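Aminoglycoside phosphotransferase (Streptomyces rimosus, PDB 6FUC) phosphorylates aminoglycoside antibiotics, most likely streptomycin at the 3'' hydroxyl with ATP as phosphate donor, and so probably confers resistance. Local coordinates at residues R139-V142 with A143-A146; A169-V172 with G173-L176; L264-D267 with P268-G272. All coordinates share one frame; numbering follows the deposited sequence.

Interaction 1: residues R139-V142 with A143-A146; sequences RDVV and AREA
Arg-139 to Ala-143 form the last turn of helix 131-143, and Arg-144 to Ala-146 lead the chain out of it. Two i to i+4 bonds keep the helical pattern to the end: Ala-143 N donates to Arg-139 O at 2.8 Å, and Arg-144 N to Asp-140 O. Glu-145 then leaves helical geometry with a positive phi of 54°. Two bonds reach back across this turn, a nearly straight one from Ala-146 N to Val-141 O at 2.9 Å and one from Glu-145 N that meets Val-142 O from above its carbonyl plane; together they make a Schellman motif.

One turn apart on the outer surface, Asp-140 and Arg-144 form a salt bridge. The CG of Asp-140 stands anti to its own N, which carries the carboxylate toward the C-terminal end of the helix, and a bend at chi3 (-74°) folds the guanidinium back to meet it. Arg-144 NH2 gives the stronger bond, 2.8 Å to Asp-140 OD2; NE adds weak bonds to both carboxylate oxygens. The planes are turned 48° apart: OD2 lies at the guanidinium edge, almost in its plane, whereas NH2 comes to OD2 from above the carboxylate. Val-141 CA lies over one guanidinium face. On the inner side, Val-141 CG1 packs 4.0 Å from Ala-146 CB, and Val-142 rests on Leu-165 of helix 161-168.

Arg-144 has a second anionic partner, since NH1 forms a salt bridge with the C-terminal carboxylate of Gly-272. Held between two carboxylates, the guanidinium is fixed in rotation and links the end of this helix to the chain terminus; the negative charge of Asp-140 probably offsets part of its positive charge.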
loop_
_atom_site.group_PDB
_atom_site.type_symbol
_atom_site.label_atom_id
_atom_site.label_comp_id
_atom_site.label_asym_id
_atom_site.label_seq_id
_atom_site.Cartn_x
_atom_site.Cartn_y
_atom_site.Cartn_z
ATOM N N ARG A 139 7.274 16.772 -0.333
ATOM C CA ARG A 139 7.698 18.132 0.058
ATOM C C ARG A 139 6.997 18.597 1.336
ATOM O O ARG A 139 7.593 19.205 2.222
ATOM C CB ARG A 139 7.452 19.155 -1.071
ATOM C CG ARG A 139 8.312 18.957 -2.291
ATOM C CD ARG A 139 8.283 20.170 -3.257
ATOM N NE ARG A 139 7.092 20.165 -4.137
ATOM C CZ ARG A 139 7.157 19.908 -5.469
ATOM N NH1 ARG A 139 8.338 19.699 -6.075
ATOM N NH2 ARG A 139 6.074 19.898 -6.217
ATOM N N ASP A 140 5.721 18.283 1.444
ATOM C CA ASP A 140 4.939 18.668 2.614
ATOM C C ASP A 140 5.349 17.933 3.906
ATOM O O ASP A 140 5.483 18.513 4.974
ATOM C CB ASP A 140 3.426 18.421 2.306
ATOM C CG ASP A 140 2.525 18.635 3.511
ATOM O OD1 ASP A 140 2.552 19.726 4.079
ATOM O OD2 ASP A 140 1.764 17.696 3.894
ATOM N N VAL A 141 5.535 16.610 3.801
ATOM C CA VAL A 141 5.980 15.846 4.959
ATOM C C VAL A 141 7.349 16.369 5.449
ATOM O O VAL A 141 7.573 16.523 6.644
ATOM C CB VAL A 141 6.057 14.349 4.643
ATOM C CG1 VAL A 141 6.562 13.518 5.798
ATOM C CG2 VAL A 141 4.705 13.799 4.184
ATOM N N VAL A 142 8.248 16.608 4.492
ATOM C CA VAL A 142 9.605 17.092 4.805
ATOM C C VAL A 142 9.528 18.504 5.392
ATOM O O VAL A 142 10.232 18.803 6.397
ATOM C CB VAL A 142 10.495 17.008 3.558
ATOM C CG1 VAL A 142 11.788 17.797 3.703
ATOM C CG2 VAL A 142 10.764 15.548 3.206
ATOM N N ALA A 143 8.670 19.351 4.825
ATOM C CA ALA A 143 8.481 20.704 5.352
ATOM C C ALA A 143 7.968 20.694 6.798
ATOM O O ALA A 143 8.385 21.534 7.597
ATOM C CB ALA A 143 7.579 21.537 4.447
ATOM N N ARG A 144 7.080 19.742 7.116
ATOM C CA ARG A 144 6.540 19.556 8.441
ATOM C C ARG A 144 7.457 18.801 9.425
ATOM O O ARG A 144 7.085 18.560 10.546
ATOM C CB ARG A 144 5.148 18.924 8.423
ATOM C CG ARG A 144 4.102 19.828 7.834
ATOM C CD ARG A 144 2.716 19.227 7.889
ATOM N NE ARG A 144 2.534 18.176 6.909
ATOM C CZ ARG A 144 2.459 16.859 7.149
ATOM N NH1 ARG A 144 2.580 16.320 8.355
ATOM N NH2 ARG A 144 2.299 16.033 6.103
ATOM N N GLU A 145 8.622 18.363 8.940
ATOM C CA GLU A 145 9.576 17.582 9.700
ATOM C C GLU A 145 8.834 16.348 10.256
ATOM O O GLU A 145 9.018 15.938 11.395
ATOM C CB GLU A 145 10.231 18.464 10.791
ATOM C CG GLU A 145 11.083 19.609 10.217
ATOM C CD GLU A 145 11.788 20.525 11.250
ATOM O OE1 GLU A 145 11.680 20.300 12.487
ATOM O OE2 GLU A 145 12.473 21.481 10.806
ATOM N N ALA A 146 8.047 15.718 9.399
ATOM C CA ALA A 146 7.185 14.588 9.820
ATOM C C ALA A 146 7.621 13.220 9.326
ATOM O O ALA A 146 6.914 12.262 9.475
ATOM C CB ALA A 146 5.734 14.886 9.434
#

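Interaction 2: residues A169-V172 with G173-L176; sequences APYV and GQRL
Tyr-171 O and Val-172 O receive the first i to i+4 bonds of helix 172-181, from Arg-175 N (2.9 Å) and Leu-176 N (2.8 Å), directly after the 3-10 turn 169-171. A water joins the two parts as well, donating to Pro-170 O and accepting from Gln-174 N at 2.9 Å; it thereby serves a backbone N-H near the helix start.

Val-172 and Leu-176 run alongside each other in the same direction, and their branches meet at CG1 and CD1, 3.6 Å apart. Val-172 CG1 is anti to its backbone N (chi1 167°), which carries that methyl along the helix toward Leu-176. Both side chains also reach helix 131-143, where Val-172 touches Phe-135 and Leu-176 touches Leu-131. The arrangement is thus the opening turn of a helix in the helical part of a protein-kinase-like fold, entered through a short 3-10 turn from helix 161-168.

Arg-175 is modelled in two conformers, and what follows holds for one of them. A bend at chi2 (-73°) curls its chain, and CG sits 3.2 Å from Tyr-171 O, the oxygen that accepts its own N-H. The guanidinium runs beside the Tyr-171 ring with the planes 18° apart, but NH2 is 4.1 Å from Tyr-171 CD1; this is no stack, and doubtful as a fixed contact. In this conformer NH1 bonds to Gln-178 OE1 further along the helix, while the chain touches Leu-131 of helix 131-143 and Asp-258 and Phe-262 of helix 257-266.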
loop_
_atom_site.group_PDB
_atom_site.type_symbol
_atom_site.label_atom_id
_atom_site.label_comp_id
_atom_site.label_asym_id
_atom_site.label_seq_id
_atom_site.Cartn_x
_atom_site.Cartn_y
_atom_site.Cartn_z
ATOM N N ALA A 169 14.794 15.313 -6.214
ATOM C CA ALA A 169 14.188 16.443 -6.893
ATOM C C ALA A 169 14.669 16.681 -8.329
ATOM O O ALA A 169 13.835 17.049 -9.179
ATOM C CB ALA A 169 14.286 17.706 -6.067
ATOM N N PRO A 170 15.965 16.545 -8.644
ATOM C CA PRO A 170 16.404 16.824 -9.994
ATOM C C PRO A 170 15.883 15.851 -11.042
ATOM O O PRO A 170 16.015 16.142 -12.229
ATOM C CB PRO A 170 17.976 16.746 -9.897
ATOM C CG PRO A 170 18.260 16.943 -8.442
ATOM C CD PRO A 170 17.112 16.282 -7.725
ATOM N N TYR A 171 15.416 14.694 -10.573
ATOM C CA TYR A 171 15.016 13.615 -11.485
ATOM C C TYR A 171 13.547 13.551 -11.721
ATOM O O TYR A 171 13.084 12.629 -12.422
ATOM C CB TYR A 171 15.597 12.291 -10.980
ATOM C CG TYR A 171 17.071 12.299 -11.155
ATOM C CD1 TYR A 171 17.616 11.997 -12.385
ATOM C CD2 TYR A 171 17.925 12.694 -10.135
ATOM C CE1 TYR A 171 18.952 12.126 -12.634
ATOM C CE2 TYR A 171 19.307 12.829 -10.383
ATOM C CZ TYR A 171 19.775 12.519 -11.635
ATOM O OH TYR A 171 21.125 12.543 -11.948
ATOM N N VAL A 172 12.770 14.497 -11.186
ATOM C CA VAL A 172 11.349 14.442 -11.370
ATOM C C VAL A 172 10.956 14.434 -12.840
ATOM O O VAL A 172 10.090 13.681 -13.252
ATOM C CB VAL A 172 10.685 15.547 -10.519
ATOM C CG1 VAL A 172 9.241 15.767 -10.882
ATOM C CG2 VAL A 172 10.842 15.188 -9.070
ATOM N N GLY A 173 11.564 15.310 -13.639
ATOM C CA GLY A 173 11.219 15.338 -15.050
ATOM C C GLY A 173 11.473 14.053 -15.782
ATOM O O GLY A 173 10.655 13.540 -16.551
ATOM N N GLN A 174 12.674 13.473 -15.555
ATOM C CA GLN A 174 12.995 12.202 -16.191
ATOM C C GLN A 174 12.003 11.134 -15.767
ATOM O O GLN A 174 11.558 10.324 -16.590
ATOM C CB GLN A 174 14.446 11.811 -15.784
ATOM C CG GLN A 174 15.045 10.682 -16.514
ATOM C CD GLN A 174 16.511 10.571 -16.121
ATOM O OE1 GLN A 174 17.400 11.242 -16.689
ATOM N NE2 GLN A 174 16.777 9.742 -15.139
ATOM N N ARG A 175 11.707 11.076 -14.472
ATOM C CA ARG A 175 10.806 10.033 -13.958
ATOM C C ARG A 175 9.372 10.300 -14.450
ATOM O O ARG A 175 8.635 9.338 -14.727
ATOM C CB ARG A 175 10.917 9.958 -12.467
ATOM C CG ARG A 175 12.294 9.567 -11.977
ATOM C CD ARG A 175 12.652 8.108 -12.187
ATOM N NE ARG A 175 14.134 7.988 -11.858
ATOM C CZ ARG A 175 15.079 8.022 -12.728
ATOM N NH1 ARG A 175 14.781 8.028 -14.011
ATOM N NH2 ARG A 175 16.326 8.056 -12.279
ATOM N N LEU A 176 8.966 11.558 -14.591
ATOM C CA LEU A 176 7.679 11.851 -15.173
ATOM C C LEU A 176 7.573 11.335 -16.609
ATOM O O LEU A 176 6.531 10.847 -17.032
ATOM C CB LEU A 176 7.358 13.344 -15.165
ATOM C CG LEU A 176 6.918 13.895 -13.816
ATOM C CD1 LEU A 176 7.082 15.442 -13.794
ATOM C CD2 LEU A 176 5.496 13.551 -13.461
HETATM O O HOH W 1 14.769 15.158 -14.560
#

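Interaction 3: residues L264-D267 with P268-G272; sequences LHLD and PLTWG
Asp-267 has CG anti to its backbone N (chi1 -167°), and Trp-271 has CG anti to its carbonyl carbon (chi1 -66°); these two torsions swing carboxylate and indole together across the turn by which the chain leaves the end of helix 257-266, in the helical part of the kinase-like fold. The NE1 of Trp-271 donates to Asp-267 OD2 at 3.0 Å in a fairly straight bond. The oxygen lies at the indole edge, close to the ring plane, yet the donor comes in from above the carboxylate, the two planes being 57° apart. Trp-271 CD1 also sits 3.1 Å from Asp-267 O.

That carbonyl oxygen is gripped twice by Thr-270. OG1 turns back to the carbonyl three residues earlier, as Ser and Thr often do in helices and turns, and gives a 2.7 Å bond to Asp-267 O, in the carbonyl plane and on a lone pair; the backbone N of Thr-270 donates to the same oxygen at 3.0 Å from above the plane. Asp-267 thus ties down the C-terminal tail through both its main chain and its side chain. One residue earlier, Leu-269 N makes a bent bond to Leu-266 O. Pro-268 has no N-H to offer, and its CD lies 3.1 Å from Leu-264 O, where the helical pattern would place a donor.

The buried Leu-266 and Leu-269 both meet Ala-138 of helix 131-143. Arg-212 binds Thr-270 OG1 and makes a cation-pi contact with Trp-271, whose side chain also touches Asp-189. With a definite acceptor each, the indole N-H and the threonine hydroxyl fix the rotation of their side chains and hold the tail beside Arg-212 and Asp-189.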
loop_
_atom_site.group_PDB
_atom_site.type_symbol
_atom_site.label_atom_id
_atom_site.label_comp_id
_atom_site.label_asym_id
_atom_site.label_seq_id
_atom_site.Cartn_x
_atom_site.Cartn_y
_atom_site.Cartn_z
ATOM N N LEU A 264 11.692 3.529 -4.415
ATOM C CA LEU A 264 12.022 3.028 -3.085
ATOM C C LEU A 264 12.354 4.159 -2.135
ATOM O O LEU A 264 11.952 4.154 -1.000
ATOM C CB LEU A 264 13.180 2.041 -3.161
ATOM C CG LEU A 264 13.493 1.372 -1.825
ATOM C CD1 LEU A 264 12.313 0.513 -1.299
ATOM C CD2 LEU A 264 14.747 0.553 -1.978
ATOM N N HIS A 265 13.149 5.095 -2.662
ATOM C CA HIS A 265 13.629 6.191 -1.856
ATOM C C HIS A 265 12.600 7.335 -1.652
ATOM O O HIS A 265 12.610 7.984 -0.601
ATOM C CB HIS A 265 14.906 6.752 -2.446
ATOM C CG HIS A 265 16.046 5.799 -2.290
ATOM N ND1 HIS A 265 17.295 6.064 -2.811
ATOM C CD2 HIS A 265 16.131 4.581 -1.684
ATOM C CE1 HIS A 265 18.094 5.041 -2.522
ATOM N NE2 HIS A 265 17.413 4.126 -1.846
ATOM N N LEU A 266 11.718 7.493 -2.634
ATOM C CA LEU A 266 10.677 8.512 -2.492
ATOM C C LEU A 266 9.655 8.076 -1.444
ATOM O O LEU A 266 9.159 8.897 -0.638
ATOM C CB LEU A 266 9.991 8.742 -3.839
ATOM C CG LEU A 266 8.834 9.728 -3.820
ATOM C CD1 LEU A 266 9.228 11.126 -3.354
ATOM C CD2 LEU A 266 8.181 9.756 -5.202
ATOM N N ASP A 267 9.237 6.810 -1.484
ATOM C CA ASP A 267 8.052 6.371 -0.753
ATOM C C ASP A 267 8.104 6.776 0.696
ATOM O O ASP A 267 7.090 7.316 1.216
ATOM C CB ASP A 267 7.838 4.862 -0.958
ATOM C CG ASP A 267 6.451 4.461 -0.483
ATOM O OD1 ASP A 267 5.503 4.614 -1.358
ATOM O OD2 ASP A 267 6.311 4.092 0.682
ATOM N N PRO A 268 9.174 6.517 1.462
ATOM C CA PRO A 268 9.105 6.833 2.871
ATOM C C PRO A 268 8.936 8.291 3.199
ATOM O O PRO A 268 8.474 8.656 4.280
ATOM C CB PRO A 268 10.410 6.286 3.448
ATOM C CG PRO A 268 11.270 6.102 2.321
ATOM C CD PRO A 268 10.441 5.849 1.102
ATOM N N LEU A 269 9.324 9.171 2.290
ATOM C CA LEU A 269 9.203 10.606 2.448
ATOM C C LEU A 269 7.752 11.105 2.333
ATOM O O LEU A 269 7.483 12.240 2.601
ATOM C CB LEU A 269 10.121 11.339 1.450
ATOM C CG LEU A 269 11.565 10.939 1.514
ATOM C CD1 LEU A 269 12.305 11.656 0.400
ATOM C CD2 LEU A 269 12.192 11.207 2.844
ATOM N N THR A 270 6.839 10.222 1.865
ATOM C CA THR A 270 5.471 10.617 1.570
ATOM C C THR A 270 4.489 10.299 2.693
ATOM O O THR A 270 3.322 10.623 2.559
ATOM C CB THR A 270 4.954 9.923 0.292
ATOM O OG1 THR A 270 4.769 8.529 0.515
ATOM C CG2 THR A 270 5.808 10.183 -0.888
ATOM N N TRP A 271 4.949 9.675 3.781
ATOM C CA TRP A 271 4.041 9.223 4.889
ATOM C C TRP A 271 4.175 10.142 6.066
ATOM O O TRP A 271 5.293 10.407 6.508
ATOM C CB TRP A 271 4.374 7.786 5.286
ATOM C CG TRP A 271 4.077 6.776 4.199
ATOM C CD1 TRP A 271 4.963 6.302 3.293
ATOM C CD2 TRP A 271 2.826 6.175 3.904
ATOM N NE1 TRP A 271 4.355 5.411 2.468
ATOM C CE2 TRP A 271 3.031 5.313 2.810
ATOM C CE3 TRP A 271 1.565 6.249 4.460
ATOM C CZ2 TRP A 271 2.020 4.537 2.269
ATOM C CZ3 TRP A 271 0.554 5.490 3.908
ATOM C CH2 TRP A 271 0.795 4.659 2.824
ATOM N N GLY A 272 3.067 10.605 6.582
ATOM C CA GLY A 272 3.086 11.385 7.801
ATOM C C GLY A 272 2.448 12.755 7.638
ATOM O O GLY A 272 2.009 13.124 6.516
ATOM O OXT GLY A 272 2.367 13.485 8.637
#

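Overall arrangement
The three contacts follow one another along the chain and all mark helix ends in the helical part of the molecule. Interactions 1 and 3 touch, with centres about 11 Å apart: besides the Arg-144 to Gly-272 salt bridge, Val-141 CB packs 3.3 Å from Leu-269 O. Interaction 2 stands apart, its centre about 19 Å from that of interaction 1 and about 15 Å from that of interaction 3. Helix 131-143 connects them, Phe-135 meeting both Val-172 and Leu-266. Interactions 1 and 2 are structural. The tail of interaction 3 reaches Asp-189 of a His-Gly-Asp sequence, by family resemblance probably the catalytic aspartate, and so lies beside the probable active site.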